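Local structure of thiol-activated cytolysin (Desulfobulbus propionicus, 6NAL) at residues A[58-63]-A[335-340]. The protein probably acts as a pore-forming toxin of the cholesterol-dependent cytolysin family, whose members assemble on target membranes and perforate them. Sequence-based numbering, arbitrary orientation.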
ATOM      1  N   ASP A  58      20.504  11.664 -14.123  1.00 41.69           N
ATOM      2  CA  ASP A  58      21.783  12.145 -14.657  1.00 43.84           C
ATOM      3  C   ASP A  58      22.895  11.969 -13.631  1.00 33.46           C
ATOM      4  O   ASP A  58      22.759  12.384 -12.485  1.00 43.33           O
ATOM      5  CB  ASP A  58      21.648  13.607 -15.042  1.00 35.29           C
ATOM      6  CG  ASP A  58      20.745  13.806 -16.233  1.00 53.13           C
ATOM      7  OD1 ASP A  58      20.523  12.833 -17.028  1.00 58.56           O
ATOM      8  OD2 ASP A  58      20.246  14.950 -16.357  1.00 59.89           O
ATOM      9  N   PHE A  59      23.990  11.320 -14.028  1.00 45.17           N
ATOM     10  CA  PHE A  59      25.091  11.045 -13.109  1.00 40.61           C
ATOM     11  C   PHE A  59      26.019  12.253 -13.082  1.00 42.76           C
ATOM     12  O   PHE A  59      26.628  12.614 -14.109  1.00 42.57           O
ATOM     13  CB  PHE A  59      25.846   9.783 -13.517  1.00 39.47           C
ATOM     14  CG  PHE A  59      26.897   9.333 -12.529  1.00 44.81           C
ATOM     15  CD1 PHE A  59      26.679   9.389 -11.158  1.00 42.37           C
ATOM     16  CD2 PHE A  59      28.117   8.835 -12.986  1.00 48.71           C
ATOM     17  CE1 PHE A  59      27.668   8.963 -10.245  1.00 46.18           C
ATOM     18  CE2 PHE A  59      29.105   8.401 -12.096  1.00 44.25           C
ATOM     19  CZ  PHE A  59      28.879   8.456 -10.722  1.00 57.12           C
ATOM     20  N   ASP A  60      26.122  12.857 -11.902  1.00 45.61           N
ATOM     21  CA  ASP A  60      27.063  13.945 -11.624  1.00 49.28           C
ATOM     22  C   ASP A  60      28.446  13.394 -11.282  1.00 44.19           C
ATOM     23  O   ASP A  60      28.582  12.505 -10.426  1.00 49.62           O
ATOM     24  CB  ASP A  60      26.580  14.780 -10.435  1.00 44.56           C
ATOM     25  CG  ASP A  60      26.089  16.141 -10.831  1.00 63.50           C
ATOM     26  OD1 ASP A  60      26.220  16.488 -12.028  1.00 68.14           O
ATOM     27  OD2 ASP A  60      25.570  16.863  -9.932  1.00 73.62           O
ATOM     28  N   ILE A  61      29.478  13.923 -11.931  1.00 47.09           N
ATOM     29  CA  ILE A  61      30.830  13.392 -11.769  1.00 36.43           C
ATOM     30  C   ILE A  61      31.552  14.239 -10.731  1.00 36.41           C
ATOM     31  O   ILE A  61      31.826  15.416 -10.972  1.00 37.90           O
ATOM     32  CB  ILE A  61      31.604  13.382 -13.087  1.00 40.30           C
ATOM     33  CG1 ILE A  61      30.773  12.842 -14.250  1.00 50.95           C
ATOM     34  CG2 ILE A  61      32.878  12.623 -12.897  1.00 43.38           C
ATOM     35  CD1 ILE A  61      30.436  11.433 -14.148  1.00 43.30           C
ATOM     36  N   ALA A  62      31.839  13.656  -9.569  1.00 33.71           N
ATOM     37  CA  ALA A  62      32.644  14.312  -8.553  1.00 36.39           C
ATOM     38  C   ALA A  62      34.108  14.387  -8.970  1.00 39.65           C
ATOM     39  O   ALA A  62      34.638  13.512  -9.656  1.00 39.19           O
ATOM     40  CB  ALA A  62      32.563  13.574  -7.223  1.00 41.60           C
ATOM     41  N   VAL A  63      34.761  15.459  -8.546  1.00 35.76           N
ATOM     42  CA  VAL A  63      36.214  15.526  -8.613  1.00 33.68           C
ATOM     43  C   VAL A  63      36.803  14.615  -7.549  1.00 32.25           C
ATOM     44  O   VAL A  63      36.680  14.907  -6.363  1.00 37.57           O
ATOM     45  CB  VAL A  63      36.724  16.953  -8.375  1.00 35.85           C
ATOM     46  CG1 VAL A  63      38.243  16.942  -8.210  1.00 32.16           C
ATOM     47  CG2 VAL A  63      36.376  17.901  -9.494  1.00 36.74           C
ATOM     48  N   ASN A 335      32.302  19.180  -8.543  1.00 36.75           N
ATOM     49  CA  ASN A 335      31.926  18.431  -9.728  1.00 35.94           C
ATOM     50  C   ASN A 335      32.627  19.027 -10.937  1.00 34.81           C
ATOM     51  O   ASN A 335      32.993  20.203 -10.941  1.00 29.87           O
ATOM     52  CB  ASN A 335      30.411  18.429  -9.898  1.00 40.52           C
ATOM     53  CG  ASN A 335      29.684  17.744  -8.729  1.00 41.87           C
ATOM     54  OD1 ASN A 335      29.285  18.399  -7.752  1.00 56.05           O
ATOM     55  ND2 ASN A 335      29.511  16.441  -8.828  1.00 34.67           N
ATOM     56  N   TYR A 336      32.838  18.198 -11.948  1.00 29.18           N
ATOM     57  CA  TYR A 336      33.427  18.645 -13.196  1.00 31.40           C
ATOM     58  C   TYR A 336      32.599  18.035 -14.317  1.00 33.11           C
ATOM     59  O   TYR A 336      31.911  17.024 -14.147  1.00 33.40           O
ATOM     60  CB  TYR A 336      34.975  18.347 -13.285  1.00 36.44           C
ATOM     61  CG  TYR A 336      35.393  16.923 -13.496  1.00 26.85           C
ATOM     62  CD1 TYR A 336      35.332  16.014 -12.468  1.00 27.54           C
ATOM     63  CD2 TYR A 336      35.851  16.485 -14.732  1.00 30.29           C
ATOM     64  CE1 TYR A 336      35.648  14.671 -12.662  1.00 35.91           C
ATOM     65  CE2 TYR A 336      36.220  15.151 -14.926  1.00 30.97           C
ATOM     66  CZ  TYR A 336      36.116  14.259 -13.885  1.00 41.75           C
ATOM     67  OH  TYR A 336      36.466  12.949 -14.073  1.00 35.49           O
ATOM     68  N   TYR A 337      32.641  18.718 -15.453  1.00 34.88           N
ATOM     69  CA  TYR A 337      31.873  18.409 -16.644  1.00 33.96           C
ATOM     70  C   TYR A 337      32.840  18.318 -17.805  1.00 37.14           C
ATOM     71  O   TYR A 337      33.710  19.191 -17.971  1.00 31.44           O
ATOM     72  CB  TYR A 337      30.805  19.475 -16.906  1.00 36.53           C
ATOM     73  CG  TYR A 337      29.890  19.590 -15.696  1.00 46.47           C
ATOM     74  CD1 TYR A 337      30.220  20.436 -14.630  1.00 42.13           C
ATOM     75  CD2 TYR A 337      28.738  18.801 -15.580  1.00 42.59           C
ATOM     76  CE1 TYR A 337      29.423  20.526 -13.519  1.00 44.01           C
ATOM     77  CE2 TYR A 337      27.929  18.886 -14.457  1.00 47.67           C
ATOM     78  CZ  TYR A 337      28.279  19.755 -13.428  1.00 51.10           C
ATOM     79  OH  TYR A 337      27.495  19.848 -12.296  1.00 60.13           O
ATOM     80  N   THR A 338      32.720  17.215 -18.550  1.00 31.46           N
ATOM     81  CA  THR A 338      33.566  16.903 -19.687  1.00 37.37           C
ATOM     82  C   THR A 338      32.743  17.021 -20.954  1.00 39.64           C
ATOM     83  O   THR A 338      31.551  16.708 -20.975  1.00 44.65           O
ATOM     84  CB  THR A 338      34.149  15.469 -19.661  1.00 35.12           C
ATOM     85  OG1 THR A 338      33.139  14.497 -19.325  1.00 58.82           O
ATOM     86  CG2 THR A 338      35.243  15.398 -18.673  1.00 36.01           C
ATOM     87  N   VAL A 339      33.418  17.391 -22.014  1.00 32.02           N
ATOM     88  CA  VAL A 339      32.910  17.396 -23.370  1.00 37.45           C
ATOM     89  C   VAL A 339      33.898  16.581 -24.228  1.00 42.16           C
ATOM     90  O   VAL A 339      35.075  16.442 -23.879  1.00 40.13           O
ATOM     91  CB  VAL A 339      32.734  18.884 -23.749  1.00 49.40           C
ATOM     92  CG1 VAL A 339      34.045  19.498 -24.268  1.00 38.78           C
ATOM     93  CG2 VAL A 339      31.541  19.086 -24.652  1.00 52.71           C
ATOM     94  N   PHE A 340      33.392  15.930 -25.282  1.00 40.93           N
ATOM     95  CA  PHE A 340      34.264  15.221 -26.212  1.00 38.24           C
ATOM     96  C   PHE A 340      35.090  16.231 -27.012  1.00 49.85           C
ATOM     97  O   PHE A 340      34.582  17.270 -27.449  1.00 45.30           O
ATOM     98  CB  PHE A 340      33.458  14.317 -27.149  1.00 45.12           C
ATOM     99  CG  PHE A 340      32.916  13.093 -26.466  1.00 36.82           C
ATOM    100  CD1 PHE A 340      33.741  11.998 -26.208  1.00 34.97           C
ATOM    101  CD2 PHE A 340      31.589  13.041 -26.080  1.00 41.27           C
ATOM    102  CE1 PHE A 340      33.247  10.854 -25.557  1.00 39.82           C
ATOM    103  CE2 PHE A 340      31.074  11.920 -25.425  1.00 42.15           C
ATOM    104  CZ  PHE A 340      31.895  10.821 -25.148  1.00 40.73           C
TER
HETATM  105  O   HOH W   1      29.292  16.194 -13.534  1.00 41.56           O
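Y336, N335 and I61 account for most of the buried surface. A62 CA lies 4.3 Å from N335 CA in a single beta bridge, which joins the chain around the end of strand 44-59, in a mixed sheet, to strand 332-340 of the large antiparallel sheet. I61 O is the principal acceptor: Y336 N reaches it at 3.1 Å, nearly along the C=O axis (170°). N335 has CG anti to the carbonyl carbon (chi1 -62°), which brings its amide back toward 58-63 although CB points away; ND2 adds a weak bond to I61 O at 3.3 Å. ND2 also donates to G164 O, and OD1 accepts from K194 NZ. The Y336 ring, set in the crowded position between N and C (chi1 73°), lies obliquely against two branched side chains. Its CE1 meets I61 CG2 at 3.5 Å, its CD1 meets V63 CG2 at 3.7 Å, and A62 O approaches the ring edge in plane. Beside the direct bond, a water accepts from I61 N at 2.8 Å and donates to Y336 O at 2.8 Å, spanning the 4.5 Å between I61 N and Y336 O. Thus both I61 backbone polar groups are satisfied, one directly and one through water, tying 60-63 to strand 332-340 by main-chain bonding reinforced by apolar packing around Y336.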